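Long-range contacts in leucine-rich repeat protein (Bacteroides thetaiotaomicron, PDB 4ECN), which is of unknown function but, as an extracellular leucine-rich repeat protein, probably binds other proteins: residues Phe455-Phe460 with Glu497-Pro502; Ile522-Gly527 with Met555-Leu560; Gly801-Pro806 with Glu823-Gln828; Leu808-Ile813 with Leu829-Ile834. All coordinates share one frame; numbering follows the deposited sequence.

Contact 1: residues Phe455-Phe460 with Glu497-Pro502; sequences FANSPF and ELYNCP
Phe455 pairs with Leu498, and Ala456 with Tyr499, across two parallel strands. Three backbone hydrogen bonds set the register. Phe455 N donates to Glu497 O at 2.7 Å. Tyr499 N donates to Phe455 O at 3.1 Å. Asn457 N donates to Tyr499 O at 3.0 Å, and this bond carries the pairing past the strand ends into the turns. CA-H...O contacts run along the same seam, for example from Ala456 CA to Tyr499 O.

One side-chain hydrogen bond joins the turns. Asn500 ND2 reaches Asn457 OD1 at 2.8 Å, nearly straight at 167°. It lands on a lone pair in the plane of the acceptor amide. The two side chains cross at about a right angle, with their amide planes 69° apart. Both amides are buried, and their other ends are also bonded: Asn457 ND2 to Thr356 O and Glu359 OE1, Asn500 OD1 to Gly431 N.

This is the stacking of successive coils in a leucine-rich repeat. Strands 452-456 and 495-499 are neighbours in the parallel part of the sheet, with helix 475-480 between them in sequence. Ser458 and Cys501 appear to occupy the asparagine/cysteine position of the repeat consensus.

Among apolar contacts, Phe455 CB lies 3.8 Å from Leu498 CD2 on one face, the side chains pointing the same way. On the other, Ala456 CB meets Tyr499 CB at 3.7 Å, at the tyrosine ring edge. In the turns, Phe460 CG stands between its backbone N and carbonyl carbon (chi1 43°), bringing CE1 within 3.5 Å of Cys501 SG, an oblique sulfur-aromatic contact.

Contact 2: residues Ile522-Gly527 with Met555-Leu560; sequences IACNRG and MGYNNL
Asn558 uses both ends of its amide against the turn at Ile522-Asn525. Its ND2 donates to Ile522 O at 3.1 Å, almost straight at 173°, from above the plane of that carbonyl. Its OD1 accepts from Asn525 N at 2.8 Å. ND2 also makes a weak bond to Met555 O in its own turn. Asn558 CG lies anti to the carbonyl carbon (chi1 -82°), which swings the amide back toward the other turn. An alanine here would probably leave Asn525 N and Ile522 O without these partners and open a gap between the turns.

The Asn558 bonds form one rung of an asparagine ladder, as in other leucine-rich repeats, where the consensus asparagine of one coil bonds to the backbone of the coil before. Alongside it, Cys524 N donates to Gly556 O at 3.1 Å. Asn559 ND2 makes a weak bond to Arg526 O; its stronger partner is Ile528 O. The Arg526 chain is extended and passes Tyr557 O with CG and CD, while NH1 forms a salt bridge with Asp427.

Packing flanks the polar seam. Ile522 CG1 lies 3.8 Å from CB of Met555, a selenomethionine, side by side with it. Cys524 SG touches Tyr557 CB at 3.6 Å and approaches the ring obliquely.

The seam is polar and largely buried. Side-chain amide groups satisfy backbone groups of these turns, which have no regular strand pairing.

Contact 3: residues Gly801-Pro806 with Glu823-Gln828; sequences GITTCP and EKLTPQ
Gly801 meets the carboxylate of Glu823 through its backbone. Gly801 N makes a weak hydrogen bond to Glu823 OE2 at 3.0 Å. With phi at 114°, a side chain on this glycine would crowd the preceding carbonyl. Ile802 comes next and starts a short 3-10 turn. Its N makes a second weak bond to Glu823 OE2, and its CG2 lies 3.5 Å from the same oxygen.

Thr803 carries most of the contact. Its N donates to Glu823 OE1 at 3.2 Å, on the syn side, 21° out of the carboxylate plane. Its OG1 is modelled 2.5 Å from Glu823 OE1, doubtfully short for a hydrogen bond. Thr803 OG1 stands between the backbone N and the carbonyl carbon (chi1 49°), which turns it tip to tip with the carboxylate. Thr803 CG2 lies 3.6 Å from Lys824 O, and Thr803 CB 3.7 Å from Thr826 CG2. Thr804 faces away and closes the turn, its N and OG1 both bonded to Gly801 O.

Glu823 thus receives backbone N-H groups at the start of the 3-10 turn. Their partial positive charge would probably favour its carboxylate form. Trp798 NE1 adds a bond to OE2.

The two segments are loops of neighbouring repeat coils. Residues 801-806 lie between strands 780-782 and 810-812, and residues 823-828 between strands 810-812 and 831-833. Ile802 packs on Leu773 and Leu808, and Leu825 on Tyr856.

Contact 4: residues Leu808-Ile813 with Leu829-Ile834; sequences LIQLQI and LYILDI
Leu811 and Leu832 share one face of the sheet, side by side and pointing the same way, with Leu811 CD2 3.8 Å from Leu832 CD1. They belong to two adjacent leucine-rich repeat coils whose strands, 810-812 and 831-833, run parallel at 4° to each other. Four backbone hydrogen bonds join them, from Ile831 N to Ile809 O through to Ile813 N to Asp833 O. Leu808 and Leu829 are likewise aligned. Leu829 CD2 also reaches to 3.9 Å from Leu811 CB.

The other face carries Gln810, Gln812, Ile831 and Asp833. Gln810 CG is anti to the backbone N (chi1 -168°) and the chain beyond is extended, which lays it slantwise over Ile831, its CD 3.7 Å from Ile831 CG2. Its OE1 bonds to Arg410 NH2. An alanine in place of Gln810 would probably leave Arg410 without this acceptor and uncover Ile831 CG2. Gln812 packs its CB and CG against Asp833, whose OD2 forms a salt bridge with Arg784.

Where the strands begin, Ile809 CG2 sits over one face of the Tyr830 ring, 3.9 Å from its centroid and displaced toward the rim. Beyond the strand ends, Ile813 CG2 meets Ile834 CG2 at 3.8 Å.

Contacts 1 and 2 come first along the chain, on and just after neighbouring strands of one ten-strand mixed sheet, with centres about 11 Å apart. They touch through Asn525, whose amide bonds to Leu498 O and Cys501 N, and through Tyr499 packing on Ala523 and Cys524. Contact 4 lies on strands 810-812 and 831-833 of the later all-parallel ten-strand sheet; contact 3 joins the loops that lead into these strands. Their centres are about 10 Å apart, their segments alternate in sequence, and Ile802 packs on Leu808 and Leu811. Contacts 1 and 4 are about 53 Å apart between centres. Joins between successive coils, by strand pairing and by loops, thus occur at both places along the elongated array.

Contact 1: residues Phe455-Phe460 with Glu497-Pro502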
loop_
_atom_site.group_PDB
_atom_site.type_symbol
_atom_site.label_atom_id
_atom_site.label_comp_id
_atom_site.label_asym_id
_atom_site.label_seq_id
_atom_site.Cartn_x
_atom_site.Cartn_y
_atom_site.Cartn_z
ATOM N N PHE A 455 5.318 1.147 8.894
ATOM C CA PHE A 455 4.266 1.826 9.653
ATOM C C PHE A 455 3.631 2.819 8.770
ATOM O O PHE A 455 4.351 3.615 8.166
ATOM C CB PHE A 455 4.798 2.531 10.894
ATOM C CG PHE A 455 5.653 1.757 11.851
ATOM C CD1 PHE A 455 5.081 1.073 12.916
ATOM C CD2 PHE A 455 7.038 1.818 11.769
ATOM C CE1 PHE A 455 5.878 0.405 13.842
ATOM C CE2 PHE A 455 7.833 1.162 12.698
ATOM C CZ PHE A 455 7.248 0.450 13.724
ATOM N N ALA A 456 2.311 2.821 8.665
ATOM C CA ALA A 456 1.663 3.832 7.840
ATOM C C ALA A 456 0.202 3.963 8.191
ATOM O O ALA A 456 -0.412 3.011 8.675
ATOM C CB ALA A 456 1.818 3.512 6.359
ATOM N N ASN A 457 -0.334 5.176 7.965
ATOM C CA ASN A 457 -1.727 5.594 8.126
ATOM C C ASN A 457 -2.281 5.208 9.484
ATOM O O ASN A 457 -3.395 4.676 9.572
ATOM C CB ASN A 457 -2.569 4.980 7.032
ATOM C CG ASN A 457 -1.901 4.973 5.691
ATOM O OD1 ASN A 457 -1.667 6.018 5.084
ATOM N ND2 ASN A 457 -1.561 3.785 5.221
ATOM N N SER A 458 -1.478 5.487 10.544
ATOM C CA SER A 458 -1.778 5.218 11.954
ATOM C C SER A 458 -1.954 6.516 12.755
ATOM O O SER A 458 -1.307 7.536 12.453
ATOM C CB SER A 458 -0.673 4.375 12.585
ATOM O OG SER A 458 -0.707 3.032 12.121
ATOM N N PRO A 459 -2.799 6.497 13.815
ATOM C CA PRO A 459 -3.011 7.729 14.589
ATOM C C PRO A 459 -2.088 7.877 15.809
ATOM O O PRO A 459 -2.351 8.753 16.618
ATOM C CB PRO A 459 -4.458 7.577 15.049
ATOM C CG PRO A 459 -4.629 6.101 15.252
ATOM C CD PRO A 459 -3.682 5.408 14.295
ATOM N N PHE A 460 -1.031 7.059 15.969
ATOM C CA PHE A 460 -0.179 7.171 17.164
ATOM C C PHE A 460 0.650 8.465 17.189
ATOM O O PHE A 460 0.877 9.094 16.152
ATOM C CB PHE A 460 0.777 5.963 17.329
ATOM C CG PHE A 460 1.491 5.439 16.101
ATOM C CD1 PHE A 460 2.256 6.288 15.300
ATOM C CD2 PHE A 460 1.467 4.081 15.790
ATOM C CE1 PHE A 460 2.915 5.801 14.167
ATOM C CE2 PHE A 460 2.139 3.595 14.665
ATOM C CZ PHE A 460 2.865 4.458 13.864
ATOM N N GLU A 497 9.562 2.596 7.053
ATOM C CA GLU A 497 8.515 3.463 6.532
ATOM C C GLU A 497 7.638 3.939 7.679
ATOM O O GLU A 497 7.145 3.136 8.474
ATOM C CB GLU A 497 7.671 2.778 5.450
ATOM C CG GLU A 497 6.521 3.629 4.909
ATOM C CD GLU A 497 5.884 3.107 3.634
ATOM O OE1 GLU A 497 6.570 3.094 2.582
ATOM O OE2 GLU A 497 4.682 2.760 3.675
ATOM N N LEU A 498 7.483 5.268 7.756
ATOM C CA LEU A 498 6.638 6.024 8.665
ATOM C C LEU A 498 5.831 6.986 7.821
ATOM O O LEU A 498 6.062 8.182 7.834
ATOM C CB LEU A 498 7.478 6.729 9.735
ATOM C CG LEU A 498 7.715 5.974 11.023
ATOM C CD1 LEU A 498 8.766 6.654 11.828
ATOM C CD2 LEU A 498 6.457 5.869 11.847
ATOM N N TYR A 499 4.928 6.437 7.022
ATOM C CA TYR A 499 4.119 7.155 6.042
ATOM C C TYR A 499 2.791 7.598 6.618
ATOM O O TYR A 499 2.111 6.824 7.288
ATOM C CB TYR A 499 3.874 6.236 4.824
ATOM C CG TYR A 499 3.058 6.864 3.716
ATOM C CD1 TYR A 499 3.631 7.770 2.832
ATOM C CD2 TYR A 499 1.716 6.541 3.540
ATOM C CE1 TYR A 499 2.875 8.389 1.843
ATOM C CE2 TYR A 499 0.960 7.124 2.525
ATOM C CZ TYR A 499 1.548 8.041 1.669
ATOM O OH TYR A 499 0.819 8.652 0.668
ATOM N N ASN A 500 2.410 8.833 6.323
ATOM C CA ASN A 500 1.117 9.414 6.651
ATOM C C ASN A 500 0.617 9.061 8.077
ATOM O O ASN A 500 -0.408 8.394 8.206
ATOM C CB ASN A 500 0.082 8.931 5.606
ATOM C CG ASN A 500 -1.291 9.552 5.687
ATOM O OD1 ASN A 500 -1.465 10.743 6.006
ATOM N ND2 ASN A 500 -2.292 8.735 5.406
ATOM N N CYS A 501 1.339 9.520 9.129
ATOM C CA CYS A 501 0.981 9.378 10.552
ATOM C C CYS A 501 0.661 10.816 11.069
ATOM O O CYS A 501 1.542 11.665 11.328
ATOM C CB CYS A 501 2.066 8.653 11.349
ATOM S SG CYS A 501 2.312 6.909 10.850
ATOM N N PRO A 502 -0.653 11.141 10.963
ATOM C CA PRO A 502 -1.116 12.515 11.189
ATOM C C PRO A 502 -0.762 13.159 12.519
ATOM O O PRO A 502 -0.546 14.376 12.533
ATOM C CB PRO A 502 -2.637 12.384 11.153
ATOM C CG PRO A 502 -2.925 11.200 10.418
ATOM C CD PRO A 502 -1.773 10.268 10.550
#

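Contact 2: residues Ile522-Gly527 with Met555-Leu560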
loop_
_atom_site.group_PDB
_atom_site.type_symbol
_atom_site.label_atom_id
_atom_site.label_comp_id
_atom_site.label_asym_id
_atom_site.label_seq_id
_atom_site.Cartn_x
_atom_site.Cartn_y
_atom_site.Cartn_z
ATOM N N ILE A 522 9.229 9.154 5.081
ATOM C CA ILE A 522 8.513 9.891 6.125
ATOM C C ILE A 522 7.499 10.857 5.472
ATOM O O ILE A 522 7.095 11.831 6.088
ATOM C CB ILE A 522 9.485 10.618 7.104
ATOM C CG1 ILE A 522 10.455 11.575 6.352
ATOM C CG2 ILE A 522 10.244 9.577 7.961
ATOM C CD1 ILE A 522 11.117 12.630 7.202
ATOM N N ALA A 523 7.023 10.532 4.284
ATOM C CA ALA A 523 6.066 11.367 3.565
ATOM C C ALA A 523 4.688 11.425 4.247
ATOM O O ALA A 523 4.259 10.446 4.862
ATOM C CB ALA A 523 5.901 10.844 2.146
ATOM N N CYS A 524 3.994 12.585 4.098
ATOM C CA CYS A 524 2.631 12.923 4.562
ATOM C C CYS A 524 2.560 13.003 6.099
ATOM O O CYS A 524 1.544 12.643 6.714
ATOM C CB CYS A 524 1.600 11.936 4.022
ATOM S SG CYS A 524 1.556 11.820 2.216
ATOM N N ASN A 525 3.609 13.536 6.708
ATOM C CA ASN A 525 3.654 13.712 8.146
ATOM C C ASN A 525 3.543 15.205 8.424
ATOM O O ASN A 525 4.391 15.826 9.081
ATOM C CB ASN A 525 4.897 13.062 8.718
ATOM C CG ASN A 525 4.765 11.560 8.676
ATOM O OD1 ASN A 525 3.691 11.007 8.910
ATOM N ND2 ASN A 525 5.846 10.859 8.369
ATOM N N ARG A 526 2.433 15.773 7.933
ATOM C CA ARG A 526 2.118 17.192 8.052
ATOM C C ARG A 526 1.796 17.571 9.521
ATOM O O ARG A 526 1.481 18.740 9.804
ATOM C CB ARG A 526 0.979 17.541 7.097
ATOM C CG ARG A 526 1.542 17.750 5.717
ATOM C CD ARG A 526 0.532 17.761 4.614
ATOM N NE ARG A 526 1.140 18.355 3.421
ATOM C CZ ARG A 526 0.491 18.594 2.291
ATOM N NH1 ARG A 526 -0.789 18.260 2.168
ATOM N NH2 ARG A 526 1.117 19.168 1.269
ATOM N N GLY A 527 1.975 16.602 10.431
ATOM C CA GLY A 527 1.857 16.796 11.870
ATOM C C GLY A 527 3.122 17.460 12.391
ATOM O O GLY A 527 3.093 18.157 13.407
HETATM N N MSE A 555 10.564 12.231 1.578
HETATM C CA MSE A 555 9.966 13.130 2.569
HETATM C C MSE A 555 8.990 14.126 1.883
HETATM O O MSE A 555 8.838 15.267 2.312
HETATM C CB MSE A 555 11.029 13.866 3.389
HETATM C CG MSE A 555 12.086 14.547 2.546
HETATM SE SE MSE A 555 12.839 16.020 3.521
HETATM C CE MSE A 555 11.342 17.274 3.383
ATOM N N GLY A 556 8.282 13.644 0.873
ATOM C CA GLY A 556 7.297 14.441 0.158
ATOM C C GLY A 556 6.029 14.679 0.948
ATOM O O GLY A 556 5.796 14.011 1.949
ATOM N N TYR A 557 5.205 15.644 0.506
ATOM C CA TYR A 557 3.908 16.014 1.087
ATOM C C TYR A 557 4.031 16.365 2.554
ATOM O O TYR A 557 3.176 15.993 3.351
ATOM C CB TYR A 557 2.890 14.893 0.909
ATOM C CG TYR A 557 2.596 14.575 -0.538
ATOM C CD1 TYR A 557 1.576 15.231 -1.219
ATOM C CD2 TYR A 557 3.333 13.612 -1.225
ATOM C CE1 TYR A 557 1.298 14.942 -2.551
ATOM C CE2 TYR A 557 3.069 13.324 -2.562
ATOM C CZ TYR A 557 2.048 13.990 -3.218
ATOM O OH TYR A 557 1.735 13.691 -4.515
ATOM N N ASN A 558 5.092 17.118 2.892
ATOM C CA ASN A 558 5.400 17.575 4.233
ATOM C C ASN A 558 5.424 19.095 4.271
ATOM O O ASN A 558 4.825 19.717 3.398
ATOM C CB ASN A 558 6.700 16.978 4.702
ATOM C CG ASN A 558 6.532 15.597 5.231
ATOM O OD1 ASN A 558 5.609 15.321 5.993
ATOM N ND2 ASN A 558 7.454 14.716 4.885
ATOM N N ASN A 559 6.027 19.697 5.315
ATOM C CA ASN A 559 5.950 21.134 5.545
ATOM C C ASN A 559 7.295 21.853 5.527
ATOM O O ASN A 559 7.340 23.035 5.924
ATOM C CB ASN A 559 5.299 21.387 6.922
ATOM C CG ASN A 559 3.848 20.994 7.016
ATOM O OD1 ASN A 559 3.082 21.058 6.037
ATOM N ND2 ASN A 559 3.429 20.606 8.212
ATOM N N LEU A 560 8.366 21.201 5.037
ATOM C CA LEU A 560 9.682 21.838 5.015
ATOM C C LEU A 560 9.676 23.182 4.239
ATOM O O LEU A 560 9.172 23.244 3.123
ATOM C CB LEU A 560 10.728 20.904 4.399
ATOM C CG LEU A 560 12.150 21.263 4.768
ATOM C CD1 LEU A 560 12.425 20.936 6.217
ATOM C CD2 LEU A 560 13.135 20.615 3.840
#

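Contact 3: residues Gly801-Pro806 with Glu823-Gln828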
loop_
_atom_site.group_PDB
_atom_site.type_symbol
_atom_site.label_atom_id
_atom_site.label_comp_id
_atom_site.label_asym_id
_atom_site.label_seq_id
_atom_site.Cartn_x
_atom_site.Cartn_y
_atom_site.Cartn_z
ATOM N N GLY A 801 2.297 22.739 -51.896
ATOM C CA GLY A 801 3.448 21.867 -52.087
ATOM C C GLY A 801 3.599 20.847 -50.970
ATOM O O GLY A 801 4.407 19.920 -51.088
ATOM N N ILE A 802 2.819 21.001 -49.872
ATOM C CA ILE A 802 2.914 20.153 -48.687
ATOM C C ILE A 802 2.605 18.663 -49.004
ATOM O O ILE A 802 3.124 17.791 -48.310
ATOM C CB ILE A 802 1.985 20.664 -47.539
ATOM C CG1 ILE A 802 2.529 20.220 -46.160
ATOM C CG2 ILE A 802 0.496 20.312 -47.756
ATOM C CD1 ILE A 802 2.085 20.959 -45.024
ATOM N N THR A 803 1.782 18.366 -50.027
ATOM C CA THR A 803 1.411 16.981 -50.326
ATOM C C THR A 803 2.639 16.210 -50.808
ATOM O O THR A 803 2.642 14.978 -50.672
ATOM C CB THR A 803 0.235 16.877 -51.314
ATOM O OG1 THR A 803 0.459 17.707 -52.448
ATOM C CG2 THR A 803 -1.104 17.212 -50.671
ATOM N N THR A 804 3.712 16.932 -51.244
ATOM C CA THR A 804 4.988 16.344 -51.705
ATOM C C THR A 804 5.894 15.895 -50.524
ATOM O O THR A 804 6.861 15.193 -50.812
ATOM C CB THR A 804 5.803 17.295 -52.615
ATOM O OG1 THR A 804 6.409 18.332 -51.853
ATOM C CG2 THR A 804 4.997 17.886 -53.757
ATOM N N CYS A 805 5.617 16.306 -49.229
ATOM C CA CYS A 805 6.404 15.906 -48.040
ATOM C C CYS A 805 6.404 14.392 -47.934
ATOM O O CYS A 805 5.354 13.779 -47.691
ATOM C CB CYS A 805 5.886 16.552 -46.764
ATOM S SG CYS A 805 6.015 18.354 -46.745
ATOM N N PRO A 806 7.581 13.786 -48.193
ATOM C CA PRO A 806 7.665 12.326 -48.311
ATOM C C PRO A 806 7.249 11.519 -47.086
ATOM O O PRO A 806 6.852 10.381 -47.297
ATOM C CB PRO A 806 9.156 12.079 -48.569
ATOM C CG PRO A 806 9.847 13.328 -48.203
ATOM C CD PRO A 806 8.880 14.409 -48.521
ATOM N N GLU A 823 -4.145 22.107 -54.324
ATOM C CA GLU A 823 -3.448 20.821 -54.278
ATOM C C GLU A 823 -4.399 19.628 -54.286
ATOM O O GLU A 823 -5.432 19.636 -53.606
ATOM C CB GLU A 823 -2.561 20.689 -53.034
ATOM C CG GLU A 823 -1.345 21.576 -53.008
ATOM C CD GLU A 823 -0.327 21.085 -52.005
ATOM O OE1 GLU A 823 0.454 20.174 -52.352
ATOM O OE2 GLU A 823 -0.298 21.620 -50.875
ATOM N N LYS A 824 -4.014 18.587 -55.034
ATOM C CA LYS A 824 -4.685 17.293 -55.066
ATOM C C LYS A 824 -4.165 16.533 -53.841
ATOM O O LYS A 824 -2.948 16.365 -53.689
ATOM C CB LYS A 824 -4.409 16.586 -56.417
ATOM C CG LYS A 824 -5.098 15.239 -56.626
ATOM C CD LYS A 824 -4.611 14.523 -57.907
ATOM C CE LYS A 824 -5.328 13.203 -58.136
ATOM N NZ LYS A 824 -4.757 12.415 -59.261
ATOM N N LEU A 825 -5.069 16.187 -52.911
ATOM C CA LEU A 825 -4.665 15.499 -51.684
ATOM C C LEU A 825 -4.132 14.131 -51.992
ATOM O O LEU A 825 -4.615 13.459 -52.908
ATOM C CB LEU A 825 -5.793 15.379 -50.651
ATOM C CG LEU A 825 -6.341 16.661 -50.056
ATOM C CD1 LEU A 825 -7.499 16.359 -49.135
ATOM C CD2 LEU A 825 -5.262 17.452 -49.317
ATOM N N THR A 826 -3.115 13.729 -51.232
ATOM C CA THR A 826 -2.491 12.435 -51.422
ATOM C C THR A 826 -3.090 11.457 -50.419
ATOM O O THR A 826 -3.502 11.882 -49.330
ATOM C CB THR A 826 -0.954 12.533 -51.309
ATOM O OG1 THR A 826 -0.560 13.013 -50.013
ATOM C CG2 THR A 826 -0.341 13.364 -52.429
ATOM N N PRO A 827 -3.163 10.145 -50.766
ATOM C CA PRO A 827 -3.688 9.170 -49.795
ATOM C C PRO A 827 -2.677 8.880 -48.696
ATOM O O PRO A 827 -3.023 8.251 -47.690
ATOM C CB PRO A 827 -3.953 7.925 -50.650
ATOM C CG PRO A 827 -3.044 8.038 -51.806
ATOM C CD PRO A 827 -2.740 9.487 -52.028
ATOM N N GLN A 828 -1.422 9.323 -48.907
ATOM C CA GLN A 828 -0.291 9.131 -48.004
ATOM C C GLN A 828 -0.464 9.995 -46.736
ATOM O O GLN A 828 -0.268 9.489 -45.632
ATOM C CB GLN A 828 1.028 9.451 -48.724
ATOM C CG GLN A 828 1.438 8.424 -49.790
ATOM C CD GLN A 828 0.744 8.555 -51.128
ATOM O OE1 GLN A 828 0.664 9.638 -51.722
ATOM N NE2 GLN A 828 0.331 7.421 -51.685
#

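Contact 4: residues Leu808-Ile813 with Leu829-Ile834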
loop_
_atom_site.group_PDB
_atom_site.type_symbol
_atom_site.label_atom_id
_atom_site.label_comp_id
_atom_site.label_asym_id
_atom_site.label_seq_id
_atom_site.Cartn_x
_atom_site.Cartn_y
_atom_site.Cartn_z
ATOM N N LEU A 808 5.209 12.831 -44.321
ATOM C CA LEU A 808 4.068 13.488 -43.672
ATOM C C LEU A 808 2.787 12.632 -43.714
ATOM O O LEU A 808 2.285 12.289 -44.780
ATOM C CB LEU A 808 3.803 14.865 -44.312
ATOM C CG LEU A 808 2.965 15.840 -43.492
ATOM C CD1 LEU A 808 3.473 15.989 -42.057
ATOM C CD2 LEU A 808 2.921 17.179 -44.153
ATOM N N ILE A 809 2.274 12.314 -42.521
ATOM C CA ILE A 809 1.070 11.514 -42.294
ATOM C C ILE A 809 -0.064 12.407 -41.780
ATOM O O ILE A 809 -1.184 12.334 -42.305
ATOM C CB ILE A 809 1.362 10.352 -41.299
ATOM C CG1 ILE A 809 2.255 9.296 -41.930
ATOM C CG2 ILE A 809 0.074 9.724 -40.739
ATOM C CD1 ILE A 809 2.863 8.408 -40.910
ATOM N N GLN A 810 0.215 13.199 -40.724
ATOM C CA GLN A 810 -0.775 14.052 -40.086
ATOM C C GLN A 810 -0.449 15.544 -40.233
ATOM O O GLN A 810 0.690 15.975 -40.034
ATOM C CB GLN A 810 -0.885 13.696 -38.598
ATOM C CG GLN A 810 -2.087 14.340 -37.925
ATOM C CD GLN A 810 -2.445 13.778 -36.578
ATOM O OE1 GLN A 810 -1.815 12.858 -36.065
ATOM N NE2 GLN A 810 -3.466 14.347 -35.964
ATOM N N LEU A 811 -1.480 16.318 -40.558
ATOM C CA LEU A 811 -1.471 17.768 -40.653
ATOM C C LEU A 811 -2.664 18.334 -39.910
ATOM O O LEU A 811 -3.790 17.851 -40.094
ATOM C CB LEU A 811 -1.475 18.240 -42.108
ATOM C CG LEU A 811 -1.554 19.754 -42.333
ATOM C CD1 LEU A 811 -0.358 20.483 -41.717
ATOM C CD2 LEU A 811 -1.631 20.075 -43.803
ATOM N N GLN A 812 -2.427 19.361 -39.076
ATOM C CA GLN A 812 -3.488 20.061 -38.353
ATOM C C GLN A 812 -3.408 21.524 -38.706
ATOM O O GLN A 812 -2.443 22.204 -38.342
ATOM C CB GLN A 812 -3.427 19.831 -36.847
ATOM C CG GLN A 812 -3.800 18.418 -36.456
ATOM C CD GLN A 812 -3.790 18.187 -34.978
ATOM O OE1 GLN A 812 -3.133 18.889 -34.206
ATOM N NE2 GLN A 812 -4.492 17.156 -34.556
ATOM N N ILE A 813 -4.400 21.986 -39.490
ATOM C CA ILE A 813 -4.516 23.362 -39.973
ATOM C C ILE A 813 -5.925 23.886 -39.615
ATOM O O ILE A 813 -6.339 24.953 -40.080
ATOM C CB ILE A 813 -4.193 23.406 -41.491
ATOM C CG1 ILE A 813 -3.884 24.839 -41.963
ATOM C CG2 ILE A 813 -5.228 22.658 -42.350
ATOM C CD1 ILE A 813 -3.111 24.935 -43.201
ATOM N N LEU A 829 -0.840 11.284 -46.899
ATOM C CA LEU A 829 -1.150 12.210 -45.801
ATOM C C LEU A 829 -2.603 11.924 -45.433
ATOM O O LEU A 829 -3.511 12.634 -45.885
ATOM C CB LEU A 829 -0.892 13.679 -46.255
ATOM C CG LEU A 829 -0.602 14.762 -45.184
ATOM C CD1 LEU A 829 -0.327 16.100 -45.844
ATOM C CD2 LEU A 829 -1.741 14.921 -44.171
ATOM N N TYR A 830 -2.822 10.816 -44.686
ATOM C CA TYR A 830 -4.155 10.287 -44.442
ATOM C C TYR A 830 -4.820 10.761 -43.123
ATOM O O TYR A 830 -5.914 10.273 -42.829
ATOM C CB TYR A 830 -4.118 8.750 -44.470
ATOM C CG TYR A 830 -3.322 8.085 -43.372
ATOM C CD1 TYR A 830 -3.925 7.724 -42.170
ATOM C CD2 TYR A 830 -2.003 7.696 -43.579
ATOM C CE1 TYR A 830 -3.213 7.059 -41.170
ATOM C CE2 TYR A 830 -1.285 7.010 -42.597
ATOM C CZ TYR A 830 -1.894 6.696 -41.390
ATOM O OH TYR A 830 -1.208 6.034 -40.395
ATOM N N ILE A 831 -4.219 11.717 -42.361
ATOM C CA ILE A 831 -4.853 12.302 -41.155
ATOM C C ILE A 831 -4.866 13.812 -41.338
ATOM O O ILE A 831 -3.851 14.450 -41.072
ATOM C CB ILE A 831 -4.225 11.903 -39.803
ATOM C CG1 ILE A 831 -3.916 10.403 -39.716
ATOM C CG2 ILE A 831 -5.142 12.352 -38.662
ATOM C CD1 ILE A 831 -3.077 10.014 -38.582
ATOM N N LEU A 832 -5.993 14.389 -41.813
ATOM C CA LEU A 832 -6.042 15.823 -42.102
ATOM C C LEU A 832 -7.149 16.531 -41.339
ATOM O O LEU A 832 -8.312 16.159 -41.477
ATOM C CB LEU A 832 -6.248 16.036 -43.616
ATOM C CG LEU A 832 -6.169 17.469 -44.140
ATOM C CD1 LEU A 832 -4.763 17.996 -44.078
ATOM C CD2 LEU A 832 -6.633 17.541 -45.581
ATOM N N ASP A 833 -6.783 17.593 -40.580
ATOM C CA ASP A 833 -7.727 18.422 -39.828
ATOM C C ASP A 833 -7.866 19.771 -40.518
ATOM O O ASP A 833 -6.949 20.596 -40.486
ATOM C CB ASP A 833 -7.311 18.590 -38.353
ATOM C CG ASP A 833 -8.001 19.709 -37.572
ATOM O OD1 ASP A 833 -9.238 19.887 -37.732
ATOM O OD2 ASP A 833 -7.321 20.363 -36.754
ATOM N N ILE A 834 -9.012 19.979 -41.167
ATOM C CA ILE A 834 -9.288 21.225 -41.855
ATOM C C ILE A 834 -10.569 21.851 -41.275
ATOM O O ILE A 834 -11.060 22.840 -41.823
ATOM C CB ILE A 834 -9.369 21.038 -43.382
ATOM C CG1 ILE A 834 -10.487 20.052 -43.807
ATOM C CG2 ILE A 834 -7.998 20.672 -43.959
ATOM C CD1 ILE A 834 -10.893 20.221 -45.294
#